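Local coordinates for inositol monophosphatase family protein (Staphylococcus aureus, PDB 5I3S) that probably hydrolyses phosphate monoesters of inositol or of related sugars, at residues G77-D83 with S101-D107; P138-L142 with I215-V219; N195-Y199 with V241-L246; G221-N225 with L246-I250. Residue numbers count along the deposited sequence, not the author numbering.

Contact 1 (G77-D83 with S101-D107); sequences GTVWVVD and SIGIYID
Four pairs of nearly linear hydrogen bonds join 77-83 to 101-107. At the open end, Asp107 N donates to Gly77 O (2.7 Å), and Gly77 N reaches Asp107 OD1 (3.1 Å), both residues having positive phi. Three backbone pairs follow: Val79 N to Tyr105 O (2.8 Å), Val81 N to Gly103 O (2.7 Å) and Asp83 N to Ser101 O (2.9 Å), each reciprocated. Between them lie the non-hydrogen-bonded pairs Thr78-Ile106, Trp80-Ile104 and Val82-Ile102. The strands run antiparallel at 165°, their axes 4.6 Å apart. A water donates to Val81 O (3.0 Å) and accepts from Ser101 OG (2.8 Å). Ile104 CD1 lies over one face of the Trp80 ring (chi1 m), 3.7 Å from the centroid of its six-membered ring (CH-pi). Helix 2-24 covers the sheet face carrying Trp80 and Ile104; on that of Val79, Val81 and Tyr105, Val81 meets helix 206-218. Strand 78-83 ends at Asp83, first aspartate of the DPIDGT signature, whose carboxylate nears those of Asp86 and Asp208, as in this family's metal-binding site.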
# COMPACT_ATOMS: atom_id res chain seq x y z
N GLY A 77 -36.37 -7.47 2.36
CA GLY A 77 -36.19 -7.97 0.99
C GLY A 77 -34.74 -8.08 0.59
O GLY A 77 -33.85 -8.23 1.44
N THR A 78 -34.48 -8.04 -0.70
CA THR A 78 -33.13 -8.31 -1.20
C THR A 78 -32.47 -6.98 -1.57
O THR A 78 -33.09 -6.16 -2.25
CB THR A 78 -33.07 -9.36 -2.37
OG1 THR A 78 -33.72 -10.58 -1.96
CG2 THR A 78 -31.59 -9.69 -2.73
N VAL A 79 -31.23 -6.78 -1.08
CA VAL A 79 -30.54 -5.52 -1.22
C VAL A 79 -29.10 -5.67 -1.71
O VAL A 79 -28.31 -6.36 -1.09
CB VAL A 79 -30.56 -4.75 0.11
CG1 VAL A 79 -29.83 -3.43 -0.03
CG2 VAL A 79 -32.01 -4.50 0.50
N TRP A 80 -28.80 -4.99 -2.84
CA TRP A 80 -27.48 -4.97 -3.46
C TRP A 80 -26.81 -3.71 -2.96
O TRP A 80 -27.32 -2.61 -3.23
CB TRP A 80 -27.58 -4.92 -5.00
CG TRP A 80 -28.03 -6.25 -5.63
CD1 TRP A 80 -29.17 -6.91 -5.38
CD2 TRP A 80 -27.31 -7.06 -6.58
NE1 TRP A 80 -29.24 -8.05 -6.12
CE2 TRP A 80 -28.12 -8.17 -6.87
CE3 TRP A 80 -26.08 -6.92 -7.24
CZ2 TRP A 80 -27.74 -9.16 -7.77
CZ3 TRP A 80 -25.70 -7.91 -8.13
CH2 TRP A 80 -26.52 -9.01 -8.38
N VAL A 81 -25.69 -3.83 -2.25
CA VAL A 81 -25.00 -2.59 -1.83
C VAL A 81 -23.68 -2.43 -2.60
O VAL A 81 -22.75 -3.22 -2.42
CB VAL A 81 -24.97 -2.38 -0.28
CG1 VAL A 81 -24.86 -3.67 0.47
CG2 VAL A 81 -23.92 -1.39 0.17
N VAL A 82 -23.64 -1.44 -3.49
CA VAL A 82 -22.57 -1.40 -4.47
C VAL A 82 -21.72 -0.14 -4.40
O VAL A 82 -22.27 0.97 -4.33
CB VAL A 82 -23.04 -1.77 -5.94
CG1 VAL A 82 -24.52 -2.04 -6.06
CG2 VAL A 82 -22.53 -0.85 -7.04
N ASP A 83 -20.39 -0.32 -4.43
CA ASP A 83 -19.46 0.77 -4.76
C ASP A 83 -18.86 0.49 -6.15
O ASP A 83 -18.01 -0.42 -6.31
CB ASP A 83 -18.36 0.98 -3.71
CG ASP A 83 -17.64 2.35 -3.85
OD1 ASP A 83 -17.84 3.03 -4.87
OD2 ASP A 83 -16.85 2.75 -2.97
N SER A 101 -17.12 -3.24 -5.51
CA SER A 101 -17.56 -3.99 -4.34
C SER A 101 -19.08 -4.16 -4.31
O SER A 101 -19.81 -3.20 -4.42
CB SER A 101 -17.17 -3.23 -3.06
OG SER A 101 -17.47 -3.97 -1.87
N ILE A 102 -19.55 -5.38 -4.09
CA ILE A 102 -20.98 -5.68 -4.11
C ILE A 102 -21.24 -6.56 -2.94
O ILE A 102 -20.62 -7.60 -2.81
CB ILE A 102 -21.42 -6.43 -5.41
CG1 ILE A 102 -21.52 -5.44 -6.57
CG2 ILE A 102 -22.74 -7.15 -5.24
CD1 ILE A 102 -21.77 -6.06 -7.93
N GLY A 103 -22.12 -6.10 -2.05
CA GLY A 103 -22.61 -6.93 -0.97
C GLY A 103 -24.08 -7.17 -1.23
O GLY A 103 -24.83 -6.27 -1.67
N ILE A 104 -24.50 -8.39 -0.99
CA ILE A 104 -25.89 -8.72 -1.18
C ILE A 104 -26.42 -9.24 0.10
O ILE A 104 -25.87 -10.13 0.68
CB ILE A 104 -26.07 -9.75 -2.28
CG1 ILE A 104 -25.62 -9.12 -3.59
CG2 ILE A 104 -27.55 -10.21 -2.32
CD1 ILE A 104 -25.64 -10.11 -4.74
N TYR A 105 -27.54 -8.68 0.50
CA TYR A 105 -28.17 -8.99 1.79
C TYR A 105 -29.62 -9.38 1.54
O TYR A 105 -30.28 -8.77 0.71
CB TYR A 105 -28.08 -7.76 2.71
CG TYR A 105 -26.76 -7.57 3.47
CD1 TYR A 105 -26.76 -7.52 4.86
CD2 TYR A 105 -25.52 -7.39 2.81
CE1 TYR A 105 -25.59 -7.34 5.59
CE2 TYR A 105 -24.33 -7.21 3.53
CZ TYR A 105 -24.36 -7.18 4.94
OH TYR A 105 -23.24 -6.99 5.75
N ILE A 106 -30.10 -10.40 2.26
CA ILE A 106 -31.54 -10.79 2.19
C ILE A 106 -32.23 -10.64 3.56
O ILE A 106 -31.79 -11.23 4.55
CB ILE A 106 -31.75 -12.23 1.64
CG1 ILE A 106 -31.04 -12.42 0.29
CG2 ILE A 106 -33.23 -12.54 1.48
CD1 ILE A 106 -30.63 -13.86 0.03
N ASP A 107 -33.29 -9.83 3.60
CA ASP A 107 -34.06 -9.54 4.81
C ASP A 107 -33.14 -9.15 5.94
O ASP A 107 -33.25 -9.70 7.04
CB ASP A 107 -34.96 -10.74 5.19
CG ASP A 107 -36.14 -10.92 4.20
OD1 ASP A 107 -36.95 -9.98 4.03
OD2 ASP A 107 -36.25 -12.00 3.59
O HOH W 1 -20.02 -3.23 -1.15

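Contact 2 (P138-L142 with I215-V219); sequences PLKPL and ILYEV
In the layered alpha/beta sugar phosphatase fold, helix 206-218 lies between the two sheets, and 138-142 crosses its C-terminal end as an extended connection leaving strand 137-138. Residues 139-142 keep phi between -52° and -87° and psi near 150°, a polyproline-II-like course that sends Leu139 and Leu142 toward the helix and Lys140 away. Both leucines are mt rotamers and flank Val219, the first residue past the helix (phi/psi -96/20, chi1 m). Leu139 CB approaches Val219 CG1 at 3.6 Å and Leu142 CG meets Val219 CG2 also at 3.6 Å, so the valine wedges between them. Further out, Leu139 CD1 reaches Ile215 CG2 (4.3 Å), and Leu142 CD1 touches Leu216 CD2 (4.2 Å). The CA-to-CB bond of Leu216 points away, but chi1 t and an off-rotamer chi2 of -128° bring CD2 back. Ala192 of helix 184-193 also packs on Ile215 and Val219. The backbones meet where Pro141 CA and Val219 CA come within 4.1 Å; there Leu142 N donates to Val219 O at 2.9 Å, N-H...O angle 164°.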
# COMPACT_ATOMS: atom_id res chain seq x y z
N PRO A 138 -9.35 -21.28 -2.63
CA PRO A 138 -10.01 -20.97 -1.37
C PRO A 138 -9.02 -20.25 -0.46
O PRO A 138 -7.84 -20.53 -0.53
CB PRO A 138 -10.42 -22.37 -0.84
CG PRO A 138 -9.45 -23.33 -1.45
CD PRO A 138 -9.03 -22.72 -2.77
N LEU A 139 -9.49 -19.31 0.34
CA LEU A 139 -8.67 -18.67 1.37
C LEU A 139 -8.75 -19.51 2.64
O LEU A 139 -9.79 -20.07 2.92
CB LEU A 139 -9.22 -17.29 1.68
CG LEU A 139 -9.20 -16.31 0.51
CD1 LEU A 139 -9.70 -14.98 1.01
CD2 LEU A 139 -7.78 -16.17 -0.04
N LYS A 140 -7.63 -19.59 3.36
CA LYS A 140 -7.51 -20.27 4.66
C LYS A 140 -8.08 -19.41 5.79
O LYS A 140 -7.95 -18.17 5.73
CB LYS A 140 -6.04 -20.54 5.05
CG LYS A 140 -5.17 -21.27 4.04
CD LYS A 140 -5.63 -22.70 3.79
CE LYS A 140 -5.57 -23.07 2.32
NZ LYS A 140 -6.61 -24.09 2.02
N PRO A 141 -8.66 -20.06 6.84
CA PRO A 141 -8.95 -19.36 8.07
C PRO A 141 -7.75 -18.62 8.59
O PRO A 141 -6.55 -18.95 8.31
CB PRO A 141 -9.38 -20.47 9.03
CG PRO A 141 -9.97 -21.51 8.15
CD PRO A 141 -9.06 -21.48 6.93
N LEU A 142 -8.08 -17.56 9.30
CA LEU A 142 -7.11 -16.70 9.91
C LEU A 142 -6.69 -17.33 11.22
O LEU A 142 -7.44 -18.06 11.84
CB LEU A 142 -7.74 -15.32 10.16
CG LEU A 142 -8.21 -14.57 8.89
CD1 LEU A 142 -8.71 -13.20 9.27
CD2 LEU A 142 -7.06 -14.45 7.89
N ILE A 215 -16.55 -11.83 3.00
CA ILE A 215 -15.29 -12.55 2.76
C ILE A 215 -14.50 -12.72 4.07
O ILE A 215 -14.06 -13.82 4.46
CB ILE A 215 -14.47 -11.83 1.62
CG1 ILE A 215 -15.24 -11.91 0.28
CG2 ILE A 215 -13.10 -12.44 1.46
CD1 ILE A 215 -14.95 -10.82 -0.72
N LEU A 216 -14.35 -11.62 4.79
CA LEU A 216 -13.71 -11.63 6.09
C LEU A 216 -14.32 -12.65 7.01
O LEU A 216 -13.63 -13.41 7.63
CB LEU A 216 -13.87 -10.22 6.74
CG LEU A 216 -12.96 -9.69 7.84
CD1 LEU A 216 -13.70 -9.17 9.06
CD2 LEU A 216 -11.83 -10.63 8.23
N TYR A 217 -15.64 -12.66 7.10
CA TYR A 217 -16.30 -13.53 8.06
C TYR A 217 -16.13 -15.05 7.67
O TYR A 217 -15.91 -15.89 8.56
CB TYR A 217 -17.75 -13.10 8.29
CG TYR A 217 -17.98 -11.86 9.21
CD1 TYR A 217 -17.12 -11.53 10.30
CD2 TYR A 217 -19.12 -11.10 9.06
N GLU A 218 -16.11 -15.38 6.38
CA GLU A 218 -15.80 -16.76 5.95
C GLU A 218 -14.43 -17.28 6.34
O GLU A 218 -14.32 -18.48 6.56
CB GLU A 218 -16.02 -16.96 4.47
CG GLU A 218 -17.48 -16.85 4.11
CD GLU A 218 -18.36 -17.91 4.81
OE1 GLU A 218 -18.09 -19.13 4.66
OE2 GLU A 218 -19.34 -17.50 5.48
N VAL A 219 -13.43 -16.42 6.52
CA VAL A 219 -12.14 -16.90 7.08
C VAL A 219 -12.01 -16.70 8.60
O VAL A 219 -10.88 -16.68 9.14
CB VAL A 219 -10.90 -16.32 6.35
CG1 VAL A 219 -10.89 -16.76 4.88
CG2 VAL A 219 -10.83 -14.81 6.47

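Contact 3 (N195-Y199 with V241-L246); sequences NLEAY and VGNRGL. With PO4 (phosphate ion), chain E.
Gly242 is almost fully extended (phi/psi 179/178) and its CA lies only 4.1 Å from Ala198 CA, unusually close for a non-hydrogen-bonded antiparallel pair. A beta carbon on Gly242 would fall about 3.3 Å from Ala198 CB and 3.1 Å from Glu197 O, so a larger residue would be crowded here. Beside this pair, Tyr199 and Val241 form a hydrogen-bonded pair: Tyr199 N to Val241 O and Val241 N to Tyr199 O, each 3.0 Å. Asn243 N extends the pairing to Glu197 O at 3.3 Å. Strands 198-201 and 237-242 are neighbours in the mixed sheet of the C-terminal half of the sugar phosphatase fold, where 198-201 also pairs with 151-153. Strand 237-242 passes directly into helix 244-255 through Asn243, the N-cap, whose OD1 (chi1 p) accepts from Leu246 N at 3.1 Å and whose ND2 binds Ser145. Leu246, with an off-rotamer chi1 of 117°, lays CD2 4.1 Å from Ala198 CB. Glu197 turns its carboxylate outward to His93 of the second subunit and to Ile151 N. Tyr199 CB (chi1 t) packs on Val241 CG2 at 3.9 Å. Tyr199 OH donates to O4 of a phosphate ion, probably from the crystallisation liquor, at 2.6 Å.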
# COMPACT_ATOMS: atom_id res chain seq x y z
N ASN A 195 -2.70 -10.62 4.54
CA ASN A 195 -1.70 -9.61 4.22
C ASN A 195 -1.58 -8.48 5.25
O ASN A 195 -0.52 -7.86 5.38
CB ASN A 195 -1.94 -9.04 2.81
CG ASN A 195 -1.20 -9.83 1.74
OD1 ASN A 195 -0.77 -11.00 1.96
ND2 ASN A 195 -1.04 -9.22 0.56
N LEU A 196 -2.67 -8.22 5.96
CA LEU A 196 -2.67 -7.34 7.11
C LEU A 196 -3.38 -8.09 8.24
O LEU A 196 -4.36 -8.80 7.98
CB LEU A 196 -3.44 -6.06 6.82
CG LEU A 196 -3.01 -5.07 5.74
CD1 LEU A 196 -4.01 -3.92 5.62
CD2 LEU A 196 -1.62 -4.54 6.08
N GLU A 197 -2.94 -7.90 9.47
CA GLU A 197 -3.56 -8.52 10.62
C GLU A 197 -4.70 -7.69 11.09
O GLU A 197 -5.64 -8.24 11.64
CB GLU A 197 -2.58 -8.78 11.78
CG GLU A 197 -1.67 -10.01 11.60
CD GLU A 197 -0.43 -9.79 10.74
OE1 GLU A 197 -0.11 -8.67 10.30
OE2 GLU A 197 0.27 -10.79 10.52
N ALA A 198 -4.64 -6.38 10.88
CA ALA A 198 -5.82 -5.56 11.10
C ALA A 198 -5.82 -4.28 10.26
O ALA A 198 -4.79 -3.84 9.77
CB ALA A 198 -5.93 -5.20 12.57
N TYR A 199 -7.01 -3.69 10.17
CA TYR A 199 -7.28 -2.48 9.45
C TYR A 199 -8.32 -1.66 10.27
O TYR A 199 -9.25 -2.21 10.87
CB TYR A 199 -7.85 -2.81 8.07
CG TYR A 199 -8.41 -1.61 7.35
CD1 TYR A 199 -7.57 -0.55 7.00
CD2 TYR A 199 -9.75 -1.53 7.00
CE1 TYR A 199 -8.04 0.57 6.34
CE2 TYR A 199 -10.27 -0.40 6.36
CZ TYR A 199 -9.39 0.64 6.00
OH TYR A 199 -9.87 1.80 5.40
N VAL A 241 -11.26 -4.22 11.94
CA VAL A 241 -11.31 -5.60 11.46
C VAL A 241 -9.96 -6.23 11.64
O VAL A 241 -8.90 -5.55 11.62
CB VAL A 241 -11.76 -5.73 10.00
CG1 VAL A 241 -13.14 -5.13 9.79
CG2 VAL A 241 -10.78 -5.13 9.02
N GLY A 242 -9.98 -7.53 11.85
CA GLY A 242 -8.76 -8.23 12.15
C GLY A 242 -8.99 -9.72 12.39
O GLY A 242 -10.12 -10.20 12.39
N ASN A 243 -7.90 -10.42 12.62
CA ASN A 243 -7.99 -11.76 13.20
C ASN A 243 -8.54 -11.61 14.62
O ASN A 243 -8.41 -10.56 15.25
CB ASN A 243 -6.65 -12.52 13.10
CG ASN A 243 -5.53 -11.99 14.01
OD1 ASN A 243 -5.59 -12.08 15.25
ND2 ASN A 243 -4.44 -11.56 13.41
N ARG A 244 -9.26 -12.63 15.06
CA ARG A 244 -9.93 -12.67 16.37
C ARG A 244 -9.08 -12.16 17.47
O ARG A 244 -9.44 -11.19 18.14
CB ARG A 244 -10.41 -14.07 16.69
CG ARG A 244 -11.73 -14.32 16.00
CD ARG A 244 -12.19 -15.77 15.92
NE ARG A 244 -13.42 -15.73 15.13
CZ ARG A 244 -14.62 -15.32 15.57
NH1 ARG A 244 -14.82 -14.98 16.84
NH2 ARG A 244 -15.65 -15.27 14.72
N GLY A 245 -7.91 -12.75 17.58
CA GLY A 245 -7.03 -12.45 18.69
C GLY A 245 -6.69 -10.97 18.78
O GLY A 245 -6.74 -10.33 19.83
N LEU A 246 -6.31 -10.37 17.68
CA LEU A 246 -5.84 -9.07 17.90
C LEU A 246 -6.89 -8.00 17.70
O LEU A 246 -6.69 -6.86 18.12
CB LEU A 246 -4.62 -8.86 17.12
CG LEU A 246 -4.74 -7.82 16.11
CD1 LEU A 246 -3.33 -7.31 16.01
CD2 LEU A 246 -5.42 -8.50 14.91
P PO4 E . -7.46 4.10 3.72
O1 PO4 E . -8.03 3.29 2.58
O2 PO4 E . -7.47 5.55 3.38
O3 PO4 E . -6.05 3.59 3.94
O4 PO4 E . -8.27 3.81 4.96

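Contact 4 (G221-N225 with L246-I250); sequences GQASN and LHQEI
A short strand at the edge of the mixed five-stranded sheet, 222-224, packs against the first turns of helix 244-255 in an alpha/beta layer arrangement. The axes of strand 222-224 and helix 246-250 approach to 9.4 Å, with their directions 31° apart, and the backbones come nearest at Gln222 CA and His247 CA, 6.8 Å. Gln222 (phi/psi -126/154, chi1 p, chi2 t) points toward the helix and lays its CG over one face of the His247 imidazole, a CH-pi contact 4.1 Å from the ring centroid; Gln222 CG also lies 3.7 Å from His247 CB, and Gln222 O is 3.4 Å from His247 CD2. Ala223 faces away, onto Leu213 and Leu216 of helix 206-218. Ser224, again toward the helix, has chi1 p, and its OG donates to Asn225 O at 2.7 Å, which leaves the oxygen oriented to accept. His247 adopts chi1 t, extending across the gap and over Leu240 on strand 237-242, and its NE2 donates to Ser224 OG at 3.0 Å.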
# COMPACT_ATOMS: atom_id res chain seq x y z
N GLY A 221 -12.56 -14.05 10.53
CA GLY A 221 -12.12 -12.76 11.06
C GLY A 221 -13.22 -12.11 11.87
O GLY A 221 -14.36 -12.62 11.85
N GLN A 222 -12.92 -11.03 12.60
CA GLN A 222 -13.98 -10.22 13.17
C GLN A 222 -13.98 -8.73 12.87
O GLN A 222 -12.96 -8.10 12.62
CB GLN A 222 -14.19 -10.44 14.64
CG GLN A 222 -12.96 -10.61 15.48
CD GLN A 222 -13.33 -10.78 16.96
OE1 GLN A 222 -12.49 -11.09 17.84
NE2 GLN A 222 -14.61 -10.55 17.25
N ALA A 223 -15.20 -8.20 12.93
CA ALA A 223 -15.47 -6.85 12.55
C ALA A 223 -16.37 -6.25 13.57
O ALA A 223 -17.30 -6.87 14.00
CB ALA A 223 -16.12 -6.80 11.19
N SER A 224 -16.05 -5.01 13.93
CA SER A 224 -16.87 -4.17 14.72
C SER A 224 -16.57 -2.73 14.29
O SER A 224 -15.76 -2.50 13.41
CB SER A 224 -16.51 -4.34 16.19
OG SER A 224 -15.22 -3.81 16.44
N ASN A 225 -17.23 -1.78 14.95
CA ASN A 225 -16.83 -0.39 14.89
C ASN A 225 -15.85 -0.19 16.02
O ASN A 225 -15.44 -1.18 16.69
CB ASN A 225 -18.06 0.53 14.92
CG ASN A 225 -18.69 0.68 16.28
OD1 ASN A 225 -18.33 0.06 17.27
ND2 ASN A 225 -19.66 1.53 16.32
N LEU A 246 -6.31 -10.37 17.68
CA LEU A 246 -5.84 -9.07 17.90
C LEU A 246 -6.89 -8.00 17.70
O LEU A 246 -6.69 -6.86 18.12
CB LEU A 246 -4.62 -8.86 17.12
CG LEU A 246 -4.74 -7.82 16.11
CD1 LEU A 246 -3.33 -7.31 16.01
CD2 LEU A 246 -5.42 -8.50 14.91
N HIS A 247 -8.00 -8.37 17.06
CA HIS A 247 -9.18 -7.58 17.22
C HIS A 247 -9.52 -7.39 18.70
O HIS A 247 -9.69 -6.26 19.15
CB HIS A 247 -10.35 -8.20 16.50
CG HIS A 247 -11.56 -7.34 16.49
ND1 HIS A 247 -12.38 -7.20 17.60
CD2 HIS A 247 -12.09 -6.55 15.53
CE1 HIS A 247 -13.38 -6.39 17.31
NE2 HIS A 247 -13.22 -5.98 16.07
N GLN A 248 -9.56 -8.47 19.48
CA GLN A 248 -9.89 -8.36 20.91
C GLN A 248 -8.83 -7.60 21.72
O GLN A 248 -9.20 -6.83 22.59
CB GLN A 248 -10.32 -9.74 21.56
CG GLN A 248 -9.28 -10.85 21.81
CD GLN A 248 -9.85 -12.30 21.84
OE1 GLN A 248 -9.08 -13.30 21.82
NE2 GLN A 248 -11.17 -12.42 21.87
N GLU A 249 -7.53 -7.75 21.41
CA GLU A 249 -6.47 -6.92 22.04
C GLU A 249 -6.56 -5.41 21.69
O GLU A 249 -6.37 -4.55 22.56
CB GLU A 249 -5.08 -7.45 21.64
CG GLU A 249 -3.85 -6.78 22.28
CD GLU A 249 -2.56 -7.31 21.73
OE1 GLU A 249 -2.56 -8.20 20.82
OE2 GLU A 249 -1.50 -6.79 22.16
N ILE A 250 -6.78 -5.08 20.41
CA ILE A 250 -6.90 -3.66 20.05
C ILE A 250 -8.14 -3.06 20.73
O ILE A 250 -8.06 -1.97 21.30
CB ILE A 250 -6.98 -3.40 18.52
CG1 ILE A 250 -5.69 -3.83 17.84
CG2 ILE A 250 -7.20 -1.92 18.25
CD1 ILE A 250 -5.81 -3.98 16.34

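Contact 1 stands apart, its centre 20 Å or more from the others, in the larger sheet; contacts 2, 3 and 4 cluster in the C-terminal half and touch one another. Contacts 1 and 3 are buried strand pairings, but the first is long and regular while the second is brief and next to the second subunit. Contacts 2 and 4 are partly buried and join unlike elements, one by aliphatic packing and a single backbone hydrogen bond at a helix end, the other by a histidine reaching a strand. Contacts 3 and 4 share Leu246, helix 244-255 and one sheet, in which 222-224 adjoins 237-242. Leu216 of contact 2 packs on Val241 and Ala223, linking helix 206-218 to both.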